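Probable receptor YhhM (Klebsiella variicola At-22, PDB 3Q6C) is of unknown function but may be a receptor, and folds as an antiparallel sheet with one short helix. Local coordinates at residues A[5-10]-A[63-68]; A[33-38]-A[56-61]. All blocks are in the same frame, centred on the assembly; numbering follows the deposited sequence.

Interaction 1. Residues A[5-10]-A[63-68]; sequences RVIVSN and GDRGML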
loop_
_atom_site.group_PDB
_atom_site.type_symbol
_atom_site.label_atom_id
_atom_site.label_comp_id
_atom_site.label_asym_id
_atom_site.label_seq_id
_atom_site.Cartn_x
_atom_site.Cartn_y
_atom_site.Cartn_z
ATOM N N ARG A 5 -7.206 8.712 4.267
ATOM C CA ARG A 5 -7.867 7.492 4.714
ATOM C C ARG A 5 -8.195 6.642 3.496
ATOM O O ARG A 5 -8.897 7.086 2.592
ATOM C CB ARG A 5 -9.160 7.806 5.473
ATOM C CG ARG A 5 -8.986 8.796 6.615
ATOM C CD ARG A 5 -10.131 8.719 7.620
ATOM N NE ARG A 5 -10.035 7.505 8.429
ATOM C CZ ARG A 5 -10.657 6.363 8.152
ATOM N NH1 ARG A 5 -11.438 6.275 7.085
ATOM N NH2 ARG A 5 -10.482 5.303 8.935
ATOM N N VAL A 6 -7.690 5.417 3.462
ATOM C CA VAL A 6 -7.962 4.553 2.321
ATOM C C VAL A 6 -8.159 3.128 2.777
ATOM O O VAL A 6 -8.039 2.813 3.966
ATOM C CB VAL A 6 -6.790 4.538 1.316
ATOM C CG1 VAL A 6 -6.389 5.957 0.934
ATOM C CG2 VAL A 6 -5.624 3.783 1.918
ATOM N N ILE A 7 -8.469 2.269 1.813
ATOM C CA ILE A 7 -8.626 0.858 2.092
ATOM C C ILE A 7 -7.538 0.166 1.280
ATOM O O ILE A 7 -7.124 0.662 0.229
ATOM C CB ILE A 7 -10.016 0.336 1.670
ATOM C CG1 ILE A 7 -10.185 -1.101 2.154
ATOM C CG2 ILE A 7 -10.172 0.383 0.163
ATOM C CD1 ILE A 7 -11.572 -1.677 1.917
ATOM N N VAL A 8 -7.049 -0.959 1.784
ATOM C CA VAL A 8 -6.015 -1.707 1.081
ATOM C C VAL A 8 -6.638 -2.492 -0.075
ATOM O O VAL A 8 -7.053 -3.641 0.085
ATOM C CB VAL A 8 -5.287 -2.665 2.037
ATOM C CG1 VAL A 8 -4.206 -3.425 1.295
ATOM C CG2 VAL A 8 -4.668 -1.868 3.178
ATOM N N SER A 9 -6.707 -1.824 -1.228
ATOM C CA SER A 9 -7.265 -2.363 -2.465
ATOM C C SER A 9 -6.840 -3.776 -2.765
ATOM O O SER A 9 -7.658 -4.694 -2.745
ATOM C CB SER A 9 -6.849 -1.500 -3.659
ATOM O OG SER A 9 -7.722 -0.418 -3.859
ATOM N N ASN A 10 -5.560 -3.942 -3.080
ATOM C CA ASN A 10 -5.034 -5.251 -3.414
ATOM C C ASN A 10 -3.528 -5.298 -3.296
ATOM O O ASN A 10 -2.872 -4.268 -3.168
ATOM C CB ASN A 10 -5.431 -5.635 -4.842
ATOM C CG ASN A 10 -4.611 -4.908 -5.889
ATOM O OD1 ASN A 10 -4.632 -3.682 -5.957
ATOM N ND2 ASN A 10 -3.877 -5.660 -6.704
ATOM N N GLY A 63 -7.810 -5.357 2.398
ATOM C CA GLY A 63 -9.109 -5.222 3.029
ATOM C C GLY A 63 -9.135 -4.233 4.177
ATOM O O GLY A 63 -10.169 -3.638 4.458
ATOM N N ASP A 64 -8.005 -4.063 4.849
ATOM C CA ASP A 64 -7.921 -3.125 5.954
ATOM C C ASP A 64 -8.089 -1.697 5.462
ATOM O O ASP A 64 -7.709 -1.367 4.341
ATOM C CB ASP A 64 -6.572 -3.256 6.646
ATOM C CG ASP A 64 -6.556 -4.350 7.686
ATOM O OD1 ASP A 64 -7.395 -5.276 7.597
ATOM O OD2 ASP A 64 -5.695 -4.284 8.593
ATOM N N ARG A 65 -8.685 -0.854 6.292
ATOM C CA ARG A 65 -8.841 0.543 5.938
ATOM C C ARG A 65 -8.164 1.327 7.043
ATOM O O ARG A 65 -8.234 0.958 8.216
ATOM C CB ARG A 65 -10.316 0.940 5.814
ATOM C CG ARG A 65 -11.161 0.684 7.029
ATOM C CD ARG A 65 -12.567 1.247 6.839
ATOM N NE ARG A 65 -13.181 0.834 5.573
ATOM C CZ ARG A 65 -13.424 -0.428 5.218
ATOM N NH1 ARG A 65 -13.102 -1.429 6.034
ATOM N NH2 ARG A 65 -13.995 -0.693 4.046
ATOM N N GLY A 66 -7.473 2.389 6.665
ATOM C CA GLY A 66 -6.791 3.177 7.660
ATOM C C GLY A 66 -6.138 4.401 7.076
ATOM O O GLY A 66 -6.590 4.935 6.058
HETATM N N MSE A 67 -5.057 4.831 7.720
HETATM C CA MSE A 67 -4.326 6.020 7.311
HETATM C C MSE A 67 -3.079 5.688 6.502
HETATM O O MSE A 67 -2.201 4.956 6.967
HETATM C CB MSE A 67 -3.928 6.822 8.554
HETATM C CG MSE A 67 -3.731 8.308 8.315
HETATM SE SE MSE A 67 -5.373 9.205 7.791
HETATM C CE MSE A 67 -6.418 8.866 9.387
ATOM N N LEU A 68 -3.007 6.239 5.295
ATOM C CA LEU A 68 -1.863 6.030 4.412
ATOM C C LEU A 68 -0.993 7.280 4.386
ATOM O O LEU A 68 -1.464 8.353 4.020
ATOM C CB LEU A 68 -2.327 5.734 2.987
ATOM C CG LEU A 68 -1.214 5.735 1.937
ATOM C CD1 LEU A 68 -0.412 4.445 2.022
ATOM C CD2 LEU A 68 -1.812 5.878 0.566
#
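I7 lies over one face of the R65 guanidinium, its CG1 offset toward the rim of the flat group, while I7 CD1 stands 3.4 Å from R65 NH2. The R5 guanidinium has M67 CE and G66 CA beside it at oblique angles, and its NH1 and NH2 form salt bridges to E42 and D81. R5, I7, R65 and M67 lie on one face of an antiparallel ladder between strands 2-15 and 65-71, in which R5 with M67 and I7 with R65 are non-hydrogen-bonded pairs. The hydrogen-bonded pair between them is V6 with G66: V6 N gives to G66 O at 2.9 Å, and G66 N to V6 O at 2.8 Å. In the selenomethionine M67, chi3 of 62° folds CE back to 3.8 Å from R5 CG. On the other face V6 CG2 packs against L68 CB; V6 also touches F39 and L68 touches F75. Beyond the paired residues, V8 N bonds to D64 O at 2.7 Å. G63 takes a positive phi of 115°, a conformation that suits glycine; its N donates to V8 O at 3.0 Å, in the carbonyl plane and on a lone pair.

Interaction 2. Residues A[33-38]-A[56-61]; sequences MRYEAS and QYHALS
The side chains of Y35 (strand 33-41) and Y57 (helix 54-59) cross at about a right angle; their ring planes are inclined at 52° and their centroids lie 5.0 Å apart. Y35 CD2 lies over one face of the Y57 ring, offset toward the rim, and comes within 3.6 Å of Y57 CD1; Y35 CB lies over the same face, 3.6 Å from Y57 CD2. A chi1 of 175° sets Y57 CG anti to the backbone N, and the ring extends from there to the strand, where the backbone O of E36 sits in the ring plane at the edge, 3.5 Å from CE2 of Y57. H58 completes an aromatic cluster. Its ring is turned 73° from that of Y35, and one water joins the two residues, 2.6 Å from Y35 OH and 2.6 Å from H58 NE2, lying in the plane of the imidazole at its edge. Farther along, A37 CB and L60 CD1 touch at 3.6 Å, a purely apolar meeting. The contact packs helix 54-59 and the residues after it against the sheet: A37 and L60 both touch L52 of strand 48-52, L60 also meets F78 of strand 74-80, and K11 of strand 2-15 makes a cation-pi contact with Y57.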
loop_
_atom_site.group_PDB
_atom_site.type_symbol
_atom_site.label_atom_id
_atom_site.label_comp_id
_atom_site.label_asym_id
_atom_site.label_seq_id
_atom_site.Cartn_x
_atom_site.Cartn_y
_atom_site.Cartn_z
HETATM N N MSE A 33 12.107 -10.595 -7.045
HETATM C CA MSE A 33 10.761 -10.437 -6.508
HETATM C C MSE A 33 10.357 -8.977 -6.381
HETATM O O MSE A 33 11.083 -8.173 -5.802
HETATM C CB MSE A 33 10.660 -11.108 -5.136
HETATM C CG MSE A 33 10.805 -12.606 -5.191
HETATM SE SE MSE A 33 9.352 -13.418 -6.175
HETATM C CE MSE A 33 8.467 -14.290 -4.689
ATOM N N ARG A 34 9.195 -8.636 -6.927
ATOM C CA ARG A 34 8.691 -7.274 -6.848
ATOM C C ARG A 34 7.371 -7.272 -6.099
ATOM O O ARG A 34 6.519 -8.128 -6.333
ATOM C CB ARG A 34 8.469 -6.692 -8.236
ATOM C CG ARG A 34 8.130 -5.210 -8.218
ATOM C CD ARG A 34 7.908 -4.688 -9.624
ATOM N NE ARG A 34 7.968 -3.231 -9.689
ATOM C CZ ARG A 34 9.030 -2.506 -9.350
ATOM N NH1 ARG A 34 10.136 -3.102 -8.913
ATOM N NH2 ARG A 34 8.990 -1.185 -9.459
ATOM N N TYR A 35 7.201 -6.308 -5.200
ATOM C CA TYR A 35 5.972 -6.225 -4.431
ATOM C C TYR A 35 5.240 -4.907 -4.654
ATOM O O TYR A 35 5.859 -3.849 -4.755
ATOM C CB TYR A 35 6.269 -6.416 -2.945
ATOM C CG TYR A 35 7.064 -7.665 -2.622
ATOM C CD1 TYR A 35 8.459 -7.663 -2.667
ATOM C CD2 TYR A 35 6.424 -8.841 -2.250
ATOM C CE1 TYR A 35 9.196 -8.806 -2.339
ATOM C CE2 TYR A 35 7.147 -9.985 -1.926
ATOM C CZ TYR A 35 8.528 -9.962 -1.970
ATOM O OH TYR A 35 9.236 -11.096 -1.628
ATOM N N GLU A 36 3.915 -4.984 -4.736
ATOM C CA GLU A 36 3.076 -3.814 -4.958
ATOM C C GLU A 36 1.775 -3.880 -4.153
ATOM O O GLU A 36 1.142 -4.934 -4.046
ATOM C CB GLU A 36 2.735 -3.692 -6.442
ATOM C CG GLU A 36 3.884 -3.254 -7.338
ATOM C CD GLU A 36 3.567 -3.387 -8.832
ATOM O OE1 GLU A 36 2.437 -3.060 -9.251
ATOM O OE2 GLU A 36 4.458 -3.813 -9.592
ATOM N N ALA A 37 1.383 -2.748 -3.582
ATOM C CA ALA A 37 0.149 -2.673 -2.822
ATOM C C ALA A 37 -0.658 -1.509 -3.360
ATOM O O ALA A 37 -0.114 -0.445 -3.659
ATOM C CB ALA A 37 0.445 -2.461 -1.365
ATOM N N SER A 38 -1.959 -1.711 -3.505
ATOM C CA SER A 38 -2.809 -0.642 -3.999
ATOM C C SER A 38 -3.703 -0.132 -2.891
ATOM O O SER A 38 -4.241 -0.909 -2.111
ATOM C CB SER A 38 -3.669 -1.118 -5.168
ATOM O OG SER A 38 -2.893 -1.264 -6.341
ATOM N N GLN A 56 7.585 -4.866 4.465
ATOM C CA GLN A 56 6.563 -3.836 4.471
ATOM C C GLN A 56 5.293 -4.394 3.831
ATOM O O GLN A 56 4.176 -4.116 4.278
ATOM C CB GLN A 56 7.063 -2.614 3.687
ATOM C CG GLN A 56 6.398 -1.298 4.055
ATOM C CD GLN A 56 6.765 -0.813 5.456
ATOM O OE1 GLN A 56 7.928 -0.501 5.740
ATOM N NE2 GLN A 56 5.771 -0.749 6.333
ATOM N N TYR A 57 5.485 -5.192 2.784
ATOM C CA TYR A 57 4.388 -5.809 2.050
ATOM C C TYR A 57 3.628 -6.846 2.879
ATOM O O TYR A 57 2.397 -6.822 2.940
ATOM C CB TYR A 57 4.941 -6.450 0.779
ATOM C CG TYR A 57 3.948 -7.238 -0.041
ATOM C CD1 TYR A 57 3.797 -8.617 0.149
ATOM C CD2 TYR A 57 3.226 -6.627 -1.069
ATOM C CE1 TYR A 57 2.963 -9.369 -0.680
ATOM C CE2 TYR A 57 2.392 -7.368 -1.904
ATOM C CZ TYR A 57 2.272 -8.736 -1.708
ATOM O OH TYR A 57 1.509 -9.482 -2.576
ATOM N N HIS A 58 4.353 -7.762 3.514
ATOM C CA HIS A 58 3.698 -8.778 4.330
ATOM C C HIS A 58 3.043 -8.168 5.559
ATOM O O HIS A 58 2.242 -8.813 6.216
ATOM C CB HIS A 58 4.693 -9.868 4.744
ATOM C CG HIS A 58 5.209 -10.674 3.592
ATOM N ND1 HIS A 58 4.375 -11.316 2.701
ATOM C CD2 HIS A 58 6.471 -10.903 3.155
ATOM C CE1 HIS A 58 5.100 -11.901 1.763
ATOM N NE2 HIS A 58 6.376 -11.664 2.015
ATOM N N ALA A 59 3.368 -6.913 5.857
ATOM C CA ALA A 59 2.783 -6.228 7.012
ATOM C C ALA A 59 1.360 -5.745 6.728
ATOM O O ALA A 59 0.575 -5.555 7.653
ATOM C CB ALA A 59 3.645 -5.052 7.419
ATOM N N LEU A 60 1.039 -5.553 5.449
ATOM C CA LEU A 60 -0.283 -5.090 5.037
ATOM C C LEU A 60 -1.285 -6.214 4.889
ATOM O O LEU A 60 -0.920 -7.365 4.652
ATOM C CB LEU A 60 -0.206 -4.362 3.699
ATOM C CG LEU A 60 0.545 -3.043 3.594
ATOM C CD1 LEU A 60 0.361 -2.515 2.185
ATOM C CD2 LEU A 60 0.024 -2.037 4.616
ATOM N N SER A 61 -2.560 -5.863 5.010
ATOM C CA SER A 61 -3.643 -6.833 4.869
ATOM C C SER A 61 -4.718 -6.331 3.916
ATOM O O SER A 61 -5.439 -5.385 4.220
ATOM C CB SER A 61 -4.271 -7.143 6.227
ATOM O OG SER A 61 -3.392 -7.934 7.000
HETATM O O HOH W 1 8.266 -12.312 0.410
#

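In the fold
Interaction 1 joins neighbouring strands edge to edge within the sheet, chiefly through backbone hydrogen bonds; interaction 2 lays a helix and its following loop against the sheet through side chains, with no direct hydrogen bond between its segments. Both are partly buried. V6 and L68 are buried in the first while its arginine-bearing face is more open, and Y57, A37 and L60 are buried in the second while H58 is exposed. Strands 2-15 and 33-41 are adjacent, and among their bonds is a probable one between N10 O and S38 N, 2.7 Å apart, at a classic beta bulge in which S9 and N10 both face S38. Along the chain, interaction 2 is nested within the loop that interaction 1 closes.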